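Local structure of Cj0977 (3BNV) at residues Ala110-Asp115 with Arg121-Val126; Tyr76-Ser81 with Gly137-Val142. The protein is of unknown function but acts as a nonflagellar, sigma28-regulated virulence factor of Campylobacter jejuni and has a hot-dog fold. All coordinates share one frame; numbering follows the deposited sequence.

Interaction 1 of 2, residues Ala110-Asp115 with Arg121-Val126; sequences AHALFD and RDVKVV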
loop_
_atom_site.group_PDB
_atom_site.type_symbol
_atom_site.label_atom_id
_atom_site.label_comp_id
_atom_site.label_asym_id
_atom_site.label_seq_id
_atom_site.Cartn_x
_atom_site.Cartn_y
_atom_site.Cartn_z
ATOM N N ALA A 110 2.751 -6.576 -14.501
ATOM C CA ALA A 110 3.837 -7.105 -13.667
ATOM C C ALA A 110 4.607 -8.186 -14.396
ATOM O O ALA A 110 4.010 -9.071 -15.003
ATOM C CB ALA A 110 3.267 -7.660 -12.360
ATOM N N HIS A 111 5.930 -8.121 -14.342
ATOM C CA HIS A 111 6.776 -9.125 -14.993
ATOM C C HIS A 111 7.809 -9.570 -13.989
ATOM O O HIS A 111 8.542 -8.735 -13.439
ATOM C CB HIS A 111 7.489 -8.535 -16.183
ATOM C CG HIS A 111 6.581 -8.017 -17.246
ATOM N ND1 HIS A 111 6.232 -8.763 -18.353
ATOM C CD2 HIS A 111 5.980 -6.813 -17.396
ATOM C CE1 HIS A 111 5.434 -8.048 -19.129
ATOM N NE2 HIS A 111 5.281 -6.854 -18.579
ATOM N N ALA A 112 7.837 -10.876 -13.724
ATOM C CA ALA A 112 8.747 -11.463 -12.753
ATOM C C ALA A 112 10.041 -11.817 -13.446
ATOM O O ALA A 112 10.019 -12.422 -14.494
ATOM C CB ALA A 112 8.129 -12.702 -12.159
ATOM N N LEU A 113 11.174 -11.444 -12.862
ATOM C CA LEU A 113 12.465 -11.804 -13.426
ATOM C C LEU A 113 12.637 -13.308 -13.320
ATOM O O LEU A 113 12.401 -13.891 -12.259
ATOM C CB LEU A 113 13.599 -11.097 -12.695
ATOM C CG LEU A 113 13.716 -9.624 -13.074
ATOM C CD1 LEU A 113 14.855 -8.904 -12.306
ATOM C CD2 LEU A 113 13.865 -9.468 -14.626
ATOM N N PHE A 114 13.040 -13.914 -14.434
ATOM C CA PHE A 114 13.125 -15.349 -14.603
ATOM C C PHE A 114 13.982 -15.992 -13.524
ATOM O O PHE A 114 15.079 -15.516 -13.227
ATOM C CB PHE A 114 13.698 -15.635 -15.996
ATOM C CG PHE A 114 13.830 -17.089 -16.337
ATOM C CD1 PHE A 114 15.015 -17.768 -16.091
ATOM C CD2 PHE A 114 12.792 -17.769 -16.959
ATOM C CE1 PHE A 114 15.156 -19.109 -16.443
ATOM C CE2 PHE A 114 12.932 -19.117 -17.312
ATOM C CZ PHE A 114 14.112 -19.777 -17.047
ATOM N N ASP A 115 13.465 -17.068 -12.943
ATOM C CA ASP A 115 14.123 -17.732 -11.829
ATOM C C ASP A 115 13.340 -18.970 -11.395
ATOM O O ASP A 115 12.507 -18.911 -10.491
ATOM C CB ASP A 115 14.271 -16.773 -10.651
ATOM C CG ASP A 115 15.215 -17.296 -9.591
ATOM O OD1 ASP A 115 15.703 -18.445 -9.724
ATOM O OD2 ASP A 115 15.469 -16.552 -8.614
ATOM N N ARG A 121 11.717 -13.925 -5.487
ATOM C CA ARG A 121 11.548 -13.411 -6.842
ATOM C C ARG A 121 11.438 -11.893 -6.864
ATOM O O ARG A 121 10.780 -11.292 -5.987
ATOM C CB ARG A 121 10.249 -13.950 -7.427
ATOM C CG ARG A 121 9.967 -15.390 -7.158
ATOM C CD ARG A 121 10.840 -16.287 -8.029
ATOM N NE ARG A 121 10.897 -15.802 -9.398
ATOM C CZ ARG A 121 10.132 -16.252 -10.387
ATOM N NH1 ARG A 121 9.248 -17.209 -10.177
ATOM N NH2 ARG A 121 10.265 -15.751 -11.601
ATOM N N ASP A 122 12.048 -11.280 -7.883
ATOM C CA ASP A 122 11.929 -9.822 -8.113
ATOM C C ASP A 122 10.891 -9.572 -9.205
ATOM O O ASP A 122 10.940 -10.176 -10.262
ATOM C CB ASP A 122 13.294 -9.223 -8.522
ATOM C CG ASP A 122 14.393 -9.500 -7.490
ATOM O OD1 ASP A 122 14.065 -9.639 -6.290
ATOM O OD2 ASP A 122 15.592 -9.585 -7.867
ATOM N N VAL A 123 9.960 -8.677 -8.951
ATOM C CA VAL A 123 8.891 -8.407 -9.900
ATOM C C VAL A 123 8.856 -6.934 -10.281
ATOM O O VAL A 123 8.846 -6.055 -9.421
ATOM C CB VAL A 123 7.541 -8.810 -9.296
ATOM C CG1 VAL A 123 6.386 -8.479 -10.268
ATOM C CG2 VAL A 123 7.554 -10.288 -8.926
ATOM N N LYS A 124 8.848 -6.669 -11.578
ATOM C CA LYS A 124 8.838 -5.302 -12.081
ATOM C C LYS A 124 7.369 -4.940 -12.349
ATOM O O LYS A 124 6.670 -5.651 -13.079
ATOM C CB LYS A 124 9.709 -5.241 -13.342
ATOM C CG LYS A 124 10.638 -4.064 -13.422
ATOM C CD LYS A 124 9.833 -2.737 -13.288
ATOM C CE LYS A 124 10.719 -1.466 -13.440
ATOM N NZ LYS A 124 11.273 -0.977 -12.126
ATOM N N VAL A 125 6.878 -3.889 -11.703
ATOM C CA VAL A 125 5.499 -3.451 -11.895
ATOM C C VAL A 125 5.461 -2.033 -12.478
ATOM O O VAL A 125 6.265 -1.173 -12.101
ATOM C CB VAL A 125 4.719 -3.422 -10.575
ATOM C CG1 VAL A 125 3.229 -3.256 -10.840
ATOM C CG2 VAL A 125 4.986 -4.685 -9.748
ATOM N N VAL A 126 4.518 -1.791 -13.376
ATOM C CA VAL A 126 4.419 -0.513 -14.047
ATOM C C VAL A 126 2.938 -0.160 -14.074
ATOM O O VAL A 126 2.112 -1.041 -14.282
ATOM C CB VAL A 126 4.950 -0.625 -15.484
ATOM C CG1 VAL A 126 3.824 -0.850 -16.430
ATOM C CG2 VAL A 126 5.650 0.603 -15.878
HETATM O O HOH W 1 12.902 -13.584 -9.907
#
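Bends at chi2 (-75°) and chi3 (-44°) fold the side chain of Arg-121 across to segment 110-115, bringing its guanidinium to the backbone of Leu-113 and Asp-115. NH2 makes a nearly straight hydrogen bond of 2.9 Å to Leu-113 O, which lies in the guanidinium plane, although the nitrogen stands well above the plane of that carbonyl. A water at the guanidinium edge accepts from Arg-121 NE and from the backbone N of Asp-122; its further approach to Leu-113 O is implausibly short and doubtful as a bond. One guanidinium face is covered by Asp-115 O, 3.5 Å above its centre, and Asp-115 CB lies 3.7 Å from Arg-121 NE. The carboxylate itself stops short of a salt bridge: OD1 turns to Thr-117 and Ser-118, while NH2 of Arg-121 has a second acceptor in Asn-45 OD1. A long, many-donor side chain suits this place, where the chain leaves the sheet.

Beyond it runs an antiparallel beta hairpin, strands 105-112 and 120-129, within the curved sheet of the hot-dog fold. His-111 and Lys-124 form a hydrogen-bonded pair, N to O in both directions, and Leu-113 N adds a bond of 2.9 Å to Asp-122 O.

The non-hydrogen-bonded pairs, Ala-110 with Val-125 and Ala-112 with Val-123, send small apolar groups to the face under helix 67-82. With CG1 anti to its backbone N (chi1 178°), Val-123 straddles both alanines: CG1 is 3.8 Å from Ala-110 CB, and CG2 4.1 Å from Ala-112 CB. His-111 and Lys-124 occupy the other, exposed face, where polar residues are at home and the imidazole meets the ring of Tyr-46.

Interaction 2 of 2, residues Tyr76-Ser81 with Gly137-Val142; sequences YVAQAS and GTIQVV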
loop_
_atom_site.group_PDB
_atom_site.type_symbol
_atom_site.label_atom_id
_atom_site.label_comp_id
_atom_site.label_asym_id
_atom_site.label_seq_id
_atom_site.Cartn_x
_atom_site.Cartn_y
_atom_site.Cartn_z
ATOM N N TYR A 76 -0.615 -6.450 -5.217
ATOM C CA TYR A 76 -1.478 -7.543 -5.637
ATOM C C TYR A 76 -1.026 -8.136 -6.984
ATOM O O TYR A 76 -0.776 -9.331 -7.086
ATOM C CB TYR A 76 -2.918 -7.053 -5.613
ATOM C CG TYR A 76 -4.003 -8.048 -5.908
ATOM C CD1 TYR A 76 -5.122 -7.663 -6.606
ATOM C CD2 TYR A 76 -3.938 -9.340 -5.462
ATOM C CE1 TYR A 76 -6.145 -8.551 -6.872
ATOM C CE2 TYR A 76 -4.964 -10.249 -5.737
ATOM C CZ TYR A 76 -6.059 -9.846 -6.441
ATOM O OH TYR A 76 -7.088 -10.720 -6.719
ATOM N N VAL A 77 -0.889 -7.317 -8.011
ATOM C CA VAL A 77 -0.483 -7.843 -9.313
ATOM C C VAL A 77 0.952 -8.453 -9.302
ATOM O O VAL A 77 1.232 -9.408 -10.019
ATOM C CB VAL A 77 -0.680 -6.827 -10.457
ATOM C CG1 VAL A 77 0.434 -5.818 -10.494
ATOM C CG2 VAL A 77 -0.712 -7.521 -11.753
ATOM N N ALA A 78 1.856 -7.933 -8.483
ATOM C CA ALA A 78 3.155 -8.603 -8.318
ATOM C C ALA A 78 2.977 -10.033 -7.837
ATOM O O ALA A 78 3.563 -10.968 -8.382
ATOM C CB ALA A 78 4.041 -7.868 -7.331
ATOM N N GLN A 79 2.188 -10.217 -6.786
ATOM C CA GLN A 79 1.973 -11.563 -6.304
ATOM C C GLN A 79 1.249 -12.403 -7.330
ATOM O O GLN A 79 1.540 -13.572 -7.464
ATOM C CB GLN A 79 1.223 -11.577 -4.984
ATOM C CG GLN A 79 1.980 -10.928 -3.840
ATOM C CD GLN A 79 1.458 -11.385 -2.511
ATOM O OE1 GLN A 79 1.637 -12.538 -2.144
ATOM N NE2 GLN A 79 0.788 -10.507 -1.789
ATOM N N ALA A 80 0.331 -11.819 -8.094
ATOM C CA ALA A 80 -0.358 -12.613 -9.101
ATOM C C ALA A 80 0.585 -13.109 -10.196
ATOM O O ALA A 80 0.338 -14.144 -10.802
ATOM C CB ALA A 80 -1.474 -11.854 -9.684
ATOM N N SER A 81 1.667 -12.381 -10.438
ATOM C CA SER A 81 2.629 -12.756 -11.470
ATOM C C SER A 81 3.402 -14.013 -11.108
ATOM O O SER A 81 3.947 -14.663 -11.972
ATOM C CB SER A 81 3.625 -11.627 -11.714
ATOM O OG SER A 81 4.518 -11.512 -10.624
ATOM N N GLY A 137 7.776 0.249 -10.160
ATOM C CA GLY A 137 8.324 -0.337 -8.956
ATOM C C GLY A 137 8.840 -1.759 -9.054
ATOM O O GLY A 137 8.453 -2.526 -9.937
ATOM N N THR A 138 9.727 -2.103 -8.132
ATOM C CA THR A 138 10.189 -3.470 -8.005
ATOM C C THR A 138 9.716 -4.030 -6.683
ATOM O O THR A 138 9.933 -3.425 -5.626
ATOM C CB THR A 138 11.705 -3.565 -7.981
ATOM O OG1 THR A 138 12.256 -3.021 -9.188
ATOM C CG2 THR A 138 12.085 -5.008 -7.896
ATOM N N ILE A 139 9.120 -5.213 -6.729
ATOM C CA ILE A 139 8.611 -5.834 -5.516
ATOM C C ILE A 139 9.188 -7.227 -5.325
ATOM O O ILE A 139 9.203 -8.031 -6.244
ATOM C CB ILE A 139 7.089 -5.879 -5.568
ATOM C CG1 ILE A 139 6.549 -4.449 -5.505
ATOM C CG2 ILE A 139 6.548 -6.681 -4.442
ATOM C CD1 ILE A 139 5.067 -4.398 -5.416
ATOM N N GLN A 140 9.671 -7.513 -4.131
ATOM C CA GLN A 140 10.286 -8.797 -3.870
ATOM C C GLN A 140 9.281 -9.735 -3.213
ATOM O O GLN A 140 8.820 -9.476 -2.125
ATOM C CB GLN A 140 11.522 -8.606 -2.994
ATOM C CG GLN A 140 12.697 -7.897 -3.666
ATOM C CD GLN A 140 13.927 -7.843 -2.747
ATOM O OE1 GLN A 140 13.825 -7.430 -1.578
ATOM N NE2 GLN A 140 15.094 -8.277 -3.264
ATOM N N VAL A 141 8.938 -10.817 -3.910
ATOM C CA VAL A 141 7.981 -11.809 -3.437
ATOM C C VAL A 141 8.719 -13.066 -2.993
ATOM O O VAL A 141 9.596 -13.522 -3.671
ATOM C CB VAL A 141 7.008 -12.250 -4.550
ATOM C CG1 VAL A 141 5.943 -13.171 -3.975
ATOM C CG2 VAL A 141 6.362 -11.051 -5.270
ATOM N N VAL A 142 8.365 -13.620 -1.842
ATOM C CA VAL A 142 8.921 -14.895 -1.411
ATOM C C VAL A 142 7.783 -15.872 -1.161
ATOM O O VAL A 142 6.713 -15.477 -0.661
ATOM C CB VAL A 142 9.737 -14.781 -0.103
ATOM C CG1 VAL A 142 10.074 -16.139 0.386
ATOM C CG2 VAL A 142 11.019 -13.980 -0.317
#
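Helix segment 76-81 rests on strand segment 137-142 through one small residue, Ala-78, which meets Ile-139 and Val-141. Tyr-76, at the start, points away from the strand and packs on Phe-66 of the second subunit, so the helix has one side for the sheet and another for the dimer. The carbonyl of Tyr-76 accepts from Ala-80 N within the helix. Val-77 turns to neighbouring strands and packs on Val-125.

Ala-78 comes next, its CB directed at the strand. Ala-78 CB lies 4.0 Å from both CB and CG2 of Ile-139, and the extended CG1 arm carries CD1 of Ile-139 to 4.1 Å from Ala-78 CB. CG2 of Ile-139 is anti to the backbone N and CG1 anti to the carbonyl carbon (chi1 -67°), which turns CG2 and, by way of CD1, the longer arm toward the same side of the methyl. Val-141 touches more lightly, its CG2 4.4 Å from Ala-78 CB and 4.2 Å from Ala-78 O. This is the helix-on-sheet core of the hot-dog fold, in which a long helix, the sausage, is wrapped by a curved antiparallel sheet, the bun. Alanine suits the interface because its single methyl lets the helix come close, with the CA atoms of Ala-78 and Ile-139 6.7 Å apart, while beta-branched residues fill the strand side.

No hydrogen bond links the segments. Gln-79, buried and polar, has its OE1 satisfied by Ser-87 OG. The hydroxyl of Ser-81 turns back toward Ala-78 O, though the modelled separation is too short to be taken literally.

In the fold
Interaction 1 is nested along the chain inside the loop closed by interaction 2: helix 67-82 comes first, then strands 105-112 and 120-129, and strand 132-143 last. The two centres lie about 7 Å apart. Strands 120-129 and 132-143 are neighbours in the sheet, probably joined by backbone hydrogen bonds such as Val-125 N to Gly-137 O and Arg-121 O to Val-141 N. Interaction 1 thus builds one part of the sheet, and interaction 2 seats the helix on the adjoining strand. The same helix also covers Val-123 and Ala-112, giving the hairpin and the helix contact one continuous apolar core.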